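Local atomic coordinates of acyl-coa oxidase (Arabidopsis thaliana, PDB entry 1W07), a protein that oxidises long- and medium-chain acyl-CoAs to 2-trans-enoyl-CoAs in plant peroxisomes, using FAD and passing the electrons to oxygen to give hydrogen peroxide. Residues A303-A308 with Y609-L614; R333-L338 with P598-L603; K397-H402 with S408-L413; S616-Y621 with P627-E632. The protein carries 1 engineered substitution. One frame throughout, in Å; residues are numbered along the deposited sequence.

Contact 1 (A303-A308 with Y609-L614); sequences ATRYSA and YTDHYL
R305 reaches L614 and, through two waters, Y609 and D611. From CB the chain runs out fully extended through CG and CD to NE (chi2 178°, chi3 173°), and this length carries the guanidinium from helix 278-309 to the start of helix 611-614. At the tip the work divides. NH1 gives a hydrogen bond to water 1, which lies in the guanidinium plane at its edge and donates a hydrogen bond to Y609 O; NH1 also forms a salt bridge with D605. NH2 touches L614 CD1 at 3.4 Å and donates to water 2 at 2.9 Å. The arginine and its waters thereby join segments of the C-alpha1 and C-terminal helical regions of the oxidase that have 300 residues between them. Water 2 donates both to Y609 O and to D611 OD1, the latter 2.8 Å from the water oxygen. The two charges themselves stay apart, R305 NH2 and D611 OD1 being separated by 4.4 Å; NH2 is further bonded to G619 O, and OD1 to Y621 N. One residue before D611, T610 is the N-cap of helix 611-614: its OG1 accepts from Y613 N at 2.9 Å, with an N-H...O angle of 157°.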
# COMPACT_ATOMS: atom_id res chain seq x y z
N ALA B 303 -8.93 -12.21 3.33
CA ALA B 303 -9.74 -11.70 2.24
C ALA B 303 -10.61 -12.79 1.63
O ALA B 303 -11.77 -12.52 1.28
CB ALA B 303 -8.85 -11.05 1.16
N THR B 304 -10.10 -14.02 1.54
CA THR B 304 -10.90 -15.12 0.97
C THR B 304 -12.11 -15.43 1.85
O THR B 304 -13.23 -15.53 1.35
CB THR B 304 -10.03 -16.41 0.75
OG1 THR B 304 -8.98 -16.14 -0.18
CG2 THR B 304 -10.88 -17.53 0.17
N ARG B 305 -11.90 -15.58 3.15
CA ARG B 305 -13.03 -15.88 4.03
C ARG B 305 -14.02 -14.73 4.04
O ARG B 305 -15.23 -14.94 3.88
CB ARG B 305 -12.53 -16.19 5.45
CG ARG B 305 -11.74 -17.49 5.55
CD ARG B 305 -11.24 -17.72 6.96
NE ARG B 305 -10.63 -19.04 7.12
CZ ARG B 305 -9.85 -19.39 8.13
NH1 ARG B 305 -9.34 -20.61 8.18
NH2 ARG B 305 -9.58 -18.52 9.09
N TYR B 306 -13.54 -13.50 4.22
CA TYR B 306 -14.47 -12.38 4.21
C TYR B 306 -15.22 -12.26 2.88
O TYR B 306 -16.37 -11.84 2.86
CB TYR B 306 -13.75 -11.08 4.50
CG TYR B 306 -14.70 -9.91 4.59
CD1 TYR B 306 -15.60 -9.80 5.66
CD2 TYR B 306 -14.71 -8.91 3.62
CE1 TYR B 306 -16.49 -8.73 5.74
CE2 TYR B 306 -15.60 -7.84 3.69
CZ TYR B 306 -16.48 -7.76 4.75
OH TYR B 306 -17.35 -6.69 4.82
N SER B 307 -14.56 -12.61 1.77
CA SER B 307 -15.19 -12.51 0.45
C SER B 307 -16.34 -13.52 0.32
O SER B 307 -17.28 -13.31 -0.45
CB SER B 307 -14.18 -12.77 -0.66
OG SER B 307 -13.20 -11.73 -0.74
N ALA B 308 -16.24 -14.61 1.06
CA ALA B 308 -17.27 -15.65 1.04
C ALA B 308 -18.42 -15.28 1.98
O ALA B 308 -19.54 -15.74 1.80
CB ALA B 308 -16.67 -16.98 1.46
N TYR B 609 -4.16 -21.76 10.07
CA TYR B 609 -3.95 -20.64 10.98
C TYR B 609 -5.02 -20.58 12.07
O TYR B 609 -6.20 -20.81 11.78
CB TYR B 609 -3.96 -19.32 10.20
CG TYR B 609 -2.74 -19.10 9.33
CD1 TYR B 609 -2.85 -18.42 8.12
CD2 TYR B 609 -1.47 -19.53 9.73
CE1 TYR B 609 -1.72 -18.18 7.31
CE2 TYR B 609 -0.33 -19.29 8.93
CZ TYR B 609 -0.48 -18.61 7.72
OH TYR B 609 0.62 -18.34 6.92
N THR B 610 -4.61 -20.27 13.29
CA THR B 610 -5.56 -20.15 14.40
C THR B 610 -6.12 -18.73 14.32
O THR B 610 -5.51 -17.86 13.69
CB THR B 610 -4.87 -20.27 15.78
OG1 THR B 610 -3.96 -19.17 15.95
CG2 THR B 610 -4.10 -21.61 15.92
N ASP B 611 -7.27 -18.48 14.94
CA ASP B 611 -7.84 -17.14 14.92
C ASP B 611 -6.92 -16.20 15.68
O ASP B 611 -6.80 -15.01 15.35
CB ASP B 611 -9.22 -17.12 15.57
CG ASP B 611 -10.32 -17.55 14.62
OD1 ASP B 611 -10.09 -17.57 13.39
OD2 ASP B 611 -11.42 -17.86 15.10
N HIS B 612 -6.27 -16.73 16.72
CA HIS B 612 -5.36 -15.92 17.51
C HIS B 612 -4.23 -15.38 16.64
O HIS B 612 -3.88 -14.21 16.73
CB HIS B 612 -4.78 -16.74 18.67
CG HIS B 612 -3.70 -16.03 19.44
ND1 HIS B 612 -2.39 -15.99 19.01
CD2 HIS B 612 -3.75 -15.31 20.59
CE1 HIS B 612 -1.67 -15.28 19.87
NE2 HIS B 612 -2.47 -14.86 20.83
N TYR B 613 -3.67 -16.24 15.79
CA TYR B 613 -2.56 -15.83 14.92
C TYR B 613 -3.02 -14.85 13.84
O TYR B 613 -2.36 -13.84 13.58
CB TYR B 613 -1.92 -17.04 14.26
CG TYR B 613 -0.69 -16.70 13.43
CD1 TYR B 613 0.45 -16.18 14.04
CD2 TYR B 613 -0.68 -16.90 12.05
CE1 TYR B 613 1.58 -15.87 13.28
CE2 TYR B 613 0.43 -16.60 11.30
CZ TYR B 613 1.55 -16.09 11.91
OH TYR B 613 2.66 -15.86 11.15
N LEU B 614 -4.15 -15.16 13.22
CA LEU B 614 -4.70 -14.30 12.17
C LEU B 614 -5.10 -12.95 12.73
O LEU B 614 -4.99 -11.94 12.03
CB LEU B 614 -5.92 -14.96 11.51
CG LEU B 614 -5.70 -15.91 10.33
CD1 LEU B 614 -7.04 -16.36 9.76
CD2 LEU B 614 -4.88 -15.20 9.25
O HOH W 1 -7.43 -21.93 9.98
O HOH W 2 -8.54 -19.15 11.75

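Contact 2 (R333-L338 with P598-L603); sequences RLFPLL and PNAVAL. With FAD (flavin-adenine dinucleotide), chain C.
The FAD pocket borders this contact: R333 faces the adenosine ribose of the cofactor, while F335 and L338, further along the same helix, pack against A600 and L603. The pairing is apolar. F335 brings the CE2 corner of its ring to A600 CB, 4.0 Å away, with CZ only slightly farther from the same methyl. One turn along, L338 CD2 rests against L603 CD1 at 3.8 Å, and the two leucine side chains cross at about a right angle. L338 has its CG anti to the backbone N (chi1 167°), which directs its branches toward helix 600-605. All four of these residues are buried.

On the cofactor side, the R333 chain bends at chi3 (67°) and presents NH1 to both ribose hydroxyls. The bonds are weak: NH1 to FAD O2B spans 3.3 Å, with O2B in the guanidinium plane at its edge, and NH1 to FAD O3B spans 3.2 Å with a poor angle of 124°. A salt bridge from NE to E394 helps fix the group's rotation. With an alanine here, E394 would probably lose this charge partner and the ribose hydroxyls part of their hold.

Helix 328-363 is thus held between several neighbours. L334 and L338 also touch helix 278-309, L338 meets L555 of helix 548-566, and L334 leans on L398 of helix 370-398, whereas A600 of helix 600-605 extends the packing to T304.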
# COMPACT_ATOMS: atom_id res chain seq x y z
N ARG B 333 -8.62 -10.47 -8.66
CA ARG B 333 -7.75 -9.72 -7.75
C ARG B 333 -7.22 -10.61 -6.61
O ARG B 333 -6.07 -10.47 -6.17
CB ARG B 333 -8.53 -8.53 -7.15
CG ARG B 333 -8.91 -7.46 -8.18
CD ARG B 333 -10.11 -6.63 -7.73
NE ARG B 333 -9.81 -5.81 -6.56
CZ ARG B 333 -10.73 -5.20 -5.82
NH1 ARG B 333 -12.02 -5.32 -6.11
NH2 ARG B 333 -10.37 -4.47 -4.77
N LEU B 334 -8.05 -11.54 -6.17
CA LEU B 334 -7.72 -12.43 -5.06
C LEU B 334 -7.05 -13.75 -5.42
O LEU B 334 -6.05 -14.12 -4.81
CB LEU B 334 -9.00 -12.72 -4.26
CG LEU B 334 -8.93 -13.78 -3.14
CD1 LEU B 334 -8.05 -13.29 -2.00
CD2 LEU B 334 -10.34 -14.05 -2.65
N PHE B 335 -7.61 -14.46 -6.40
CA PHE B 335 -7.06 -15.76 -6.78
C PHE B 335 -5.60 -15.73 -7.24
O PHE B 335 -4.86 -16.68 -6.98
CB PHE B 335 -7.97 -16.41 -7.83
CG PHE B 335 -9.31 -16.84 -7.28
CD1 PHE B 335 -10.26 -17.41 -8.14
CD2 PHE B 335 -9.64 -16.68 -5.93
CE1 PHE B 335 -11.50 -17.81 -7.66
CE2 PHE B 335 -10.90 -17.09 -5.44
CZ PHE B 335 -11.83 -17.65 -6.31
N PRO B 336 -5.17 -14.66 -7.93
CA PRO B 336 -3.77 -14.63 -8.34
C PRO B 336 -2.89 -14.55 -7.08
O PRO B 336 -1.79 -15.09 -7.04
CB PRO B 336 -3.70 -13.37 -9.21
CG PRO B 336 -5.07 -13.34 -9.85
CD PRO B 336 -5.96 -13.65 -8.66
N LEU B 337 -3.39 -13.89 -6.03
CA LEU B 337 -2.62 -13.78 -4.78
C LEU B 337 -2.60 -15.12 -4.02
O LEU B 337 -1.62 -15.48 -3.36
CB LEU B 337 -3.21 -12.70 -3.89
CG LEU B 337 -3.21 -11.28 -4.49
CD1 LEU B 337 -3.76 -10.32 -3.46
CD2 LEU B 337 -1.79 -10.88 -4.91
N LEU B 338 -3.71 -15.85 -4.10
CA LEU B 338 -3.78 -17.17 -3.48
C LEU B 338 -2.79 -18.05 -4.24
O LEU B 338 -2.01 -18.77 -3.64
CB LEU B 338 -5.20 -17.72 -3.61
CG LEU B 338 -5.39 -19.20 -3.29
CD1 LEU B 338 -4.97 -19.51 -1.85
CD2 LEU B 338 -6.86 -19.55 -3.52
N PRO B 598 -15.02 -22.76 -5.91
CA PRO B 598 -15.58 -23.63 -4.87
C PRO B 598 -14.54 -24.18 -3.90
O PRO B 598 -14.87 -24.62 -2.80
CB PRO B 598 -16.29 -24.72 -5.68
CG PRO B 598 -15.44 -24.83 -6.92
CD PRO B 598 -15.13 -23.38 -7.24
N ASN B 599 -13.28 -24.11 -4.31
CA ASN B 599 -12.18 -24.59 -3.49
C ASN B 599 -11.49 -23.50 -2.68
O ASN B 599 -10.69 -23.80 -1.81
CB ASN B 599 -11.13 -25.26 -4.38
CG ASN B 599 -11.68 -26.48 -5.06
OD1 ASN B 599 -11.84 -27.52 -4.44
ND2 ASN B 599 -11.98 -26.35 -6.35
N ALA B 600 -11.84 -22.23 -2.95
CA ALA B 600 -11.18 -21.08 -2.30
C ALA B 600 -11.04 -21.15 -0.79
O ALA B 600 -9.92 -21.13 -0.27
CB ALA B 600 -11.88 -19.76 -2.69
N VAL B 601 -12.16 -21.20 -0.08
CA VAL B 601 -12.10 -21.23 1.37
C VAL B 601 -11.25 -22.38 1.89
O VAL B 601 -10.44 -22.18 2.80
CB VAL B 601 -13.50 -21.30 1.97
CG1 VAL B 601 -13.41 -21.53 3.50
CG2 VAL B 601 -14.26 -20.01 1.64
N ALA B 602 -11.42 -23.58 1.34
CA ALA B 602 -10.63 -24.73 1.78
C ALA B 602 -9.15 -24.51 1.47
O ALA B 602 -8.28 -24.92 2.24
CB ALA B 602 -11.13 -26.01 1.09
N LEU B 603 -8.85 -23.85 0.35
CA LEU B 603 -7.45 -23.60 0.01
C LEU B 603 -6.75 -22.70 1.03
O LEU B 603 -5.53 -22.79 1.21
CB LEU B 603 -7.35 -22.99 -1.39
CG LEU B 603 -7.63 -23.96 -2.55
CD1 LEU B 603 -7.70 -23.22 -3.87
CD2 LEU B 603 -6.54 -25.01 -2.57
PA FAD C . -18.47 -3.61 -0.73
O1A FAD C . -19.33 -2.89 -1.69
O2A FAD C . -19.10 -4.57 0.21
O5B FAD C . -17.29 -4.34 -1.55
C5B FAD C . -16.42 -5.29 -0.92
C4B FAD C . -15.64 -6.06 -1.99
O4B FAD C . -16.63 -6.61 -2.90
C3B FAD C . -14.77 -5.12 -2.82
O3B FAD C . -13.68 -5.85 -3.40
C2B FAD C . -15.74 -4.66 -3.91
O2B FAD C . -15.02 -4.29 -5.08
C1B FAD C . -16.45 -5.99 -4.18
N9A FAD C . -17.76 -5.77 -4.83
C8A FAD C . -18.87 -5.33 -4.22
N7A FAD C . -19.87 -5.28 -5.09
C5A FAD C . -19.40 -5.69 -6.27
C6A FAD C . -19.98 -5.85 -7.52
N6A FAD C . -21.27 -5.59 -7.71
N1A FAD C . -19.19 -6.32 -8.57
C2A FAD C . -17.84 -6.63 -8.34
N3A FAD C . -17.32 -6.47 -7.13
C4A FAD C . -18.06 -6.01 -6.11
N1 FAD C . -20.77 6.03 5.06
C2 FAD C . -21.74 6.95 5.46
O2 FAD C . -22.94 6.69 5.32
N3 FAD C . -21.34 8.15 6.06
C4 FAD C . -19.97 8.41 6.27
O4 FAD C . -19.63 9.46 6.80
C4X FAD C . -19.02 7.49 5.87
N5 FAD C . -17.66 7.71 6.13
C5X FAD C . -16.69 6.77 5.77
C6 FAD C . -15.36 6.94 6.15
C7 FAD C . -14.43 5.92 5.92
C7M FAD C . -12.99 6.12 6.40
C8 FAD C . -14.83 4.74 5.30
C8M FAD C . -13.85 3.59 5.07
C9 FAD C . -16.15 4.58 4.89
C9A FAD C . -17.09 5.59 5.13
N10 FAD C . -18.44 5.39 4.82
C10 FAD C . -19.41 6.30 5.26
C1' FAD C . -18.88 4.18 4.09
C2' FAD C . -18.50 4.33 2.61
O2' FAD C . -19.02 5.57 2.12
C3' FAD C . -18.99 3.20 1.70
O3' FAD C . -20.41 3.06 1.81
C4' FAD C . -18.32 1.86 2.03
O4' FAD C . -16.93 2.03 2.30
C5' FAD C . -18.50 0.90 0.86
O5' FAD C . -17.67 -0.25 1.06
P FAD C . -18.32 -1.70 1.32
O1P FAD C . -17.81 -2.17 2.63
O2P FAD C . -19.78 -1.62 1.12
O3P FAD C . -17.63 -2.55 0.14

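Contact 3 (K397-H402 with S408-L413); sequences KLCGGH and SGLPEL. With FAD (flavin-adenine dinucleotide), chain C.
C399 and L410 make the apolar touch between these segments, with C399 SG 3.9 Å from L410 CD1. The sulfur lies anti to the carbonyl carbon (chi1 -74°), a rotation that directs it at the leucine; Y306 and L618 pack on the same cysteine, and L410 also meets A299 and I302 of helix 278-309. A second touch joins backbone to side chain: H402 O lies 3.7 Å from S408 CB.

Polar bonds then hold the serine. S408 OG lies within hydrogen-bonding distance of both L405 O and G403 O, which must share its single proton, and it accepts a weak bond from L410 N at the start of helix 410-417. The H402 ring turns to the second subunit, where NE2 is bonded to L140 O and ND1 to W175 NE1.

Cofactor bonds come from the backbone. G401 N donates to FAD O1P at 3.0 Å and, weakly, to FAD O5'. A side chain on G400 would collide with FAD O3P, and one on G401 with FAD O4'; the positive phi of G400 (53°) likewise favours glycine. This glycine pair, just past C399 in the turn that follows helix 370-398, forms a pyrophosphate-binding loop of the FAD site at the subunit interface.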
# COMPACT_ATOMS: atom_id res chain seq x y z
N LYS B 397 -8.09 -3.89 0.45
CA LYS B 397 -9.07 -3.24 -0.41
C LYS B 397 -10.18 -4.22 -0.78
O LYS B 397 -11.34 -3.83 -1.00
CB LYS B 397 -8.42 -2.70 -1.68
CG LYS B 397 -7.44 -1.54 -1.45
CD LYS B 397 -7.25 -0.75 -2.75
CE LYS B 397 -6.35 0.47 -2.52
NZ LYS B 397 -4.93 0.09 -2.26
N LEU B 398 -9.84 -5.50 -0.89
CA LEU B 398 -10.81 -6.52 -1.23
C LEU B 398 -11.88 -6.67 -0.14
O LEU B 398 -12.95 -7.22 -0.38
CB LEU B 398 -10.11 -7.86 -1.47
CG LEU B 398 -9.37 -7.94 -2.81
CD1 LEU B 398 -8.46 -9.16 -2.84
CD2 LEU B 398 -10.38 -8.00 -3.94
N CYS B 399 -11.57 -6.17 1.06
CA CYS B 399 -12.51 -6.25 2.18
C CYS B 399 -13.34 -4.96 2.30
O CYS B 399 -14.01 -4.74 3.31
CB CYS B 399 -11.77 -6.54 3.49
SG CYS B 399 -11.18 -8.18 3.68
N GLY B 400 -13.31 -4.12 1.27
CA GLY B 400 -14.09 -2.89 1.28
C GLY B 400 -13.87 -2.01 2.50
O GLY B 400 -12.79 -1.97 3.07
N GLY B 401 -14.91 -1.29 2.92
CA GLY B 401 -14.80 -0.40 4.07
C GLY B 401 -14.27 -1.02 5.35
O GLY B 401 -13.36 -0.46 5.98
N HIS B 402 -14.83 -2.16 5.74
CA HIS B 402 -14.41 -2.84 6.97
C HIS B 402 -12.95 -3.23 6.97
O HIS B 402 -12.37 -3.42 8.03
CB HIS B 402 -15.27 -4.10 7.23
CG HIS B 402 -16.73 -3.82 7.34
ND1 HIS B 402 -17.24 -2.66 7.88
CD2 HIS B 402 -17.80 -4.57 6.99
CE1 HIS B 402 -18.56 -2.70 7.85
NE2 HIS B 402 -18.93 -3.85 7.31
N SER B 408 -9.40 -5.78 11.40
CA SER B 408 -9.48 -6.67 10.24
C SER B 408 -8.16 -7.45 10.11
O SER B 408 -8.08 -8.43 9.36
CB SER B 408 -9.74 -5.87 8.95
OG SER B 408 -8.59 -5.16 8.52
N GLY B 409 -7.13 -7.01 10.86
CA GLY B 409 -5.84 -7.68 10.83
C GLY B 409 -4.96 -7.31 9.66
O GLY B 409 -3.75 -7.58 9.66
N LEU B 410 -5.55 -6.69 8.64
CA LEU B 410 -4.80 -6.34 7.43
C LEU B 410 -3.93 -5.09 7.49
O LEU B 410 -2.82 -5.09 6.97
CB LEU B 410 -5.77 -6.28 6.24
CG LEU B 410 -6.37 -7.67 5.92
CD1 LEU B 410 -7.54 -7.58 4.93
CD2 LEU B 410 -5.27 -8.55 5.37
N PRO B 411 -4.43 -4.01 8.12
CA PRO B 411 -3.63 -2.77 8.23
C PRO B 411 -2.29 -3.03 8.92
O PRO B 411 -1.23 -2.66 8.41
CB PRO B 411 -4.54 -1.85 9.06
CG PRO B 411 -5.93 -2.30 8.67
CD PRO B 411 -5.79 -3.81 8.63
N GLU B 412 -2.32 -3.68 10.08
CA GLU B 412 -1.08 -3.96 10.77
C GLU B 412 -0.19 -4.93 9.98
O GLU B 412 1.04 -4.76 9.94
CB GLU B 412 -1.34 -4.52 12.17
CG GLU B 412 -0.05 -4.68 12.98
CD GLU B 412 -0.25 -5.41 14.29
OE1 GLU B 412 -1.07 -6.35 14.33
OE2 GLU B 412 0.43 -5.06 15.27
N LEU B 413 -0.78 -5.94 9.36
CA LEU B 413 0.01 -6.91 8.62
C LEU B 413 0.83 -6.24 7.50
O LEU B 413 1.99 -6.57 7.28
CB LEU B 413 -0.90 -8.00 8.04
CG LEU B 413 -0.19 -9.12 7.26
CD1 LEU B 413 0.79 -9.85 8.17
CD2 LEU B 413 -1.23 -10.08 6.68
PA FAD C . -18.47 -3.61 -0.73
O1A FAD C . -19.33 -2.89 -1.69
O2A FAD C . -19.10 -4.57 0.21
O5B FAD C . -17.29 -4.34 -1.55
C5B FAD C . -16.42 -5.29 -0.92
C4B FAD C . -15.64 -6.06 -1.99
O4B FAD C . -16.63 -6.61 -2.90
C3B FAD C . -14.77 -5.12 -2.82
O3B FAD C . -13.68 -5.85 -3.40
C2B FAD C . -15.74 -4.66 -3.91
O2B FAD C . -15.02 -4.29 -5.08
C1B FAD C . -16.45 -5.99 -4.18
N9A FAD C . -17.76 -5.77 -4.83
C8A FAD C . -18.87 -5.33 -4.22
N7A FAD C . -19.87 -5.28 -5.09
C5A FAD C . -19.40 -5.69 -6.27
C6A FAD C . -19.98 -5.85 -7.52
N6A FAD C . -21.27 -5.59 -7.71
N1A FAD C . -19.19 -6.32 -8.57
C2A FAD C . -17.84 -6.63 -8.34
N3A FAD C . -17.32 -6.47 -7.13
C4A FAD C . -18.06 -6.01 -6.11
N1 FAD C . -20.77 6.03 5.06
C2 FAD C . -21.74 6.95 5.46
O2 FAD C . -22.94 6.69 5.32
N3 FAD C . -21.34 8.15 6.06
C4 FAD C . -19.97 8.41 6.27
O4 FAD C . -19.63 9.46 6.80
C4X FAD C . -19.02 7.49 5.87
N5 FAD C . -17.66 7.71 6.13
C5X FAD C . -16.69 6.77 5.77
C6 FAD C . -15.36 6.94 6.15
C7 FAD C . -14.43 5.92 5.92
C7M FAD C . -12.99 6.12 6.40
C8 FAD C . -14.83 4.74 5.30
C8M FAD C . -13.85 3.59 5.07
C9 FAD C . -16.15 4.58 4.89
C9A FAD C . -17.09 5.59 5.13
N10 FAD C . -18.44 5.39 4.82
C10 FAD C . -19.41 6.30 5.26
C1' FAD C . -18.88 4.18 4.09
C2' FAD C . -18.50 4.33 2.61
O2' FAD C . -19.02 5.57 2.12
C3' FAD C . -18.99 3.20 1.70
O3' FAD C . -20.41 3.06 1.81
C4' FAD C . -18.32 1.86 2.03
O4' FAD C . -16.93 2.03 2.30
C5' FAD C . -18.50 0.90 0.86
O5' FAD C . -17.67 -0.25 1.06
P FAD C . -18.32 -1.70 1.32
O1P FAD C . -17.81 -2.17 2.63
O2P FAD C . -19.78 -1.62 1.12
O3P FAD C . -17.63 -2.55 0.14

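Contact 4 (S616-Y621 with P627-E632); sequences SVLGRY and PKLFEE
V617 fills the centre of the apolar contact, its two methyls dividing the helix surface between them. CG1, anti to the backbone N (chi1 172°), rests against K628 CB at 3.6 Å and L629 CG at 3.7 Å. CG2 meets the aliphatic part of E632, 3.6 Å from its CG, the two side chains sliding past each other in opposite directions. L618 CD2 adds a looser touch, 4.1 Å from L629 CD1.

Between the charged residues the meeting is one of flat group and hydrocarbon. The R620 guanidinium lays one face on the K628 chain, with K628 CE 3.7 Å above the plane and over its centre, and R620 CD approaches K628 CG to 3.4 Å. R620 NH1 and K628 NZ are near each other, a like-charge approach probably eased by salt bridges from K628 NZ to E631 OE1 (3.1 Å) and from R620 NH2 to D622. Replacing K628 by an alanine would probably uncover that face of the R620 guanidinium and leave E631 without this cation.

Within the loop, a type I turn runs from V617 to R620, and S616 OG accepts from G619 N at 2.9 Å as an ST motif.

Along the chain the loop links helix 611-614 to helix 625-635. L618 touches Y306 of helix 278-309. V617 is bonded by its backbone to C407. From helix 625-635, L629 also reaches L140 of the second subunit.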
# COMPACT_ATOMS: atom_id res chain seq x y z
N SER B 616 -7.90 -11.49 13.17
CA SER B 616 -8.79 -10.84 12.22
C SER B 616 -10.25 -11.18 12.42
O SER B 616 -10.63 -12.35 12.43
CB SER B 616 -8.41 -11.25 10.80
OG SER B 616 -9.36 -10.78 9.87
N VAL B 617 -11.06 -10.14 12.54
CA VAL B 617 -12.48 -10.33 12.72
C VAL B 617 -13.11 -10.71 11.37
O VAL B 617 -14.01 -11.54 11.31
CB VAL B 617 -13.15 -9.03 13.25
CG1 VAL B 617 -14.66 -9.20 13.24
CG2 VAL B 617 -12.63 -8.71 14.67
N LEU B 618 -12.62 -10.12 10.29
CA LEU B 618 -13.17 -10.41 8.98
C LEU B 618 -12.79 -11.81 8.52
O LEU B 618 -13.53 -12.45 7.76
CB LEU B 618 -12.68 -9.39 7.95
CG LEU B 618 -12.83 -7.90 8.27
CD1 LEU B 618 -12.48 -7.12 7.02
CD2 LEU B 618 -14.26 -7.55 8.73
N GLY B 619 -11.63 -12.27 9.00
CA GLY B 619 -11.13 -13.57 8.60
C GLY B 619 -11.32 -14.72 9.56
O GLY B 619 -10.66 -15.75 9.42
N ARG B 620 -12.20 -14.55 10.54
CA ARG B 620 -12.45 -15.58 11.52
C ARG B 620 -12.80 -16.89 10.83
O ARG B 620 -13.52 -16.91 9.84
CB ARG B 620 -13.63 -15.21 12.43
CG ARG B 620 -13.39 -14.11 13.44
CD ARG B 620 -14.71 -13.85 14.19
NE ARG B 620 -15.17 -15.05 14.88
CZ ARG B 620 -14.75 -15.43 16.09
NH1 ARG B 620 -13.87 -14.69 16.75
NH2 ARG B 620 -15.18 -16.57 16.62
N TYR B 621 -12.30 -17.98 11.39
CA TYR B 621 -12.56 -19.31 10.87
C TYR B 621 -14.06 -19.57 10.71
O TYR B 621 -14.51 -20.10 9.69
CB TYR B 621 -11.96 -20.36 11.81
CG TYR B 621 -12.23 -21.79 11.40
CD1 TYR B 621 -11.37 -22.45 10.52
CD2 TYR B 621 -13.37 -22.47 11.85
CE1 TYR B 621 -11.64 -23.76 10.10
CE2 TYR B 621 -13.65 -23.77 11.42
CZ TYR B 621 -12.79 -24.41 10.55
OH TYR B 621 -13.07 -25.69 10.11
N PRO B 627 -21.19 -9.82 14.05
CA PRO B 627 -21.34 -9.75 15.50
C PRO B 627 -20.00 -9.45 16.17
O PRO B 627 -19.95 -8.69 17.13
CB PRO B 627 -21.88 -11.13 15.85
CG PRO B 627 -22.71 -11.48 14.64
CD PRO B 627 -21.80 -11.05 13.51
N LYS B 628 -18.92 -10.02 15.65
CA LYS B 628 -17.60 -9.82 16.24
C LYS B 628 -17.04 -8.43 15.99
O LYS B 628 -16.20 -7.95 16.76
CB LYS B 628 -16.63 -10.88 15.73
CG LYS B 628 -16.96 -12.28 16.24
CD LYS B 628 -16.71 -12.37 17.75
CE LYS B 628 -17.14 -13.70 18.37
NZ LYS B 628 -16.81 -13.74 19.84
N LEU B 629 -17.49 -7.77 14.93
CA LEU B 629 -17.04 -6.42 14.63
C LEU B 629 -17.60 -5.50 15.71
O LEU B 629 -16.90 -4.62 16.21
CB LEU B 629 -17.53 -5.95 13.26
CG LEU B 629 -16.65 -6.27 12.04
CD1 LEU B 629 -17.38 -5.91 10.75
CD2 LEU B 629 -15.34 -5.49 12.14
N PHE B 630 -18.87 -5.72 16.05
CA PHE B 630 -19.54 -4.92 17.06
C PHE B 630 -18.86 -5.15 18.41
O PHE B 630 -18.55 -4.21 19.13
CB PHE B 630 -21.04 -5.31 17.13
CG PHE B 630 -21.82 -4.55 18.17
CD1 PHE B 630 -21.94 -3.17 18.10
CD2 PHE B 630 -22.40 -5.22 19.25
CE1 PHE B 630 -22.63 -2.46 19.08
CE2 PHE B 630 -23.09 -4.52 20.24
CZ PHE B 630 -23.20 -3.14 20.16
N GLU B 631 -18.59 -6.41 18.73
CA GLU B 631 -17.91 -6.75 19.98
C GLU B 631 -16.57 -6.03 20.11
O GLU B 631 -16.22 -5.53 21.18
CB GLU B 631 -17.69 -8.27 20.03
CG GLU B 631 -17.09 -8.76 21.33
CD GLU B 631 -16.79 -10.26 21.31
OE1 GLU B 631 -17.71 -11.06 21.01
OE2 GLU B 631 -15.64 -10.63 21.60
N GLU B 632 -15.80 -5.99 19.03
CA GLU B 632 -14.50 -5.33 19.09
C GLU B 632 -14.62 -3.83 19.26
O GLU B 632 -13.85 -3.23 20.02
CB GLU B 632 -13.68 -5.64 17.84
CG GLU B 632 -13.05 -7.01 17.85
CD GLU B 632 -12.10 -7.20 19.02
OE1 GLU B 632 -12.21 -8.25 19.69
OE2 GLU B 632 -11.23 -6.33 19.26

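All four contacts lie on the same side of the chain's centre, around one FAD. Contacts 2 and 3, with centres about 17 Å apart, both touch the cofactor, at its ribose and its pyrophosphate, and meet where R333 CZ lies 3.4 Å from L398 CD2. Contact 1 touches both: T304 packs on L334 and A600 of contact 2, and Y306 on C399 and H402 of contact 3. Contact 4 joins contact 1 through R305 NH2 to G619 O, 3.0 Å, and contact 3 through S616 OG to S408 O, 2.7 Å, probable hydrogen bonds both. Its L618 side chain stays about 8 Å from FAD, and that of R305 about 13 Å.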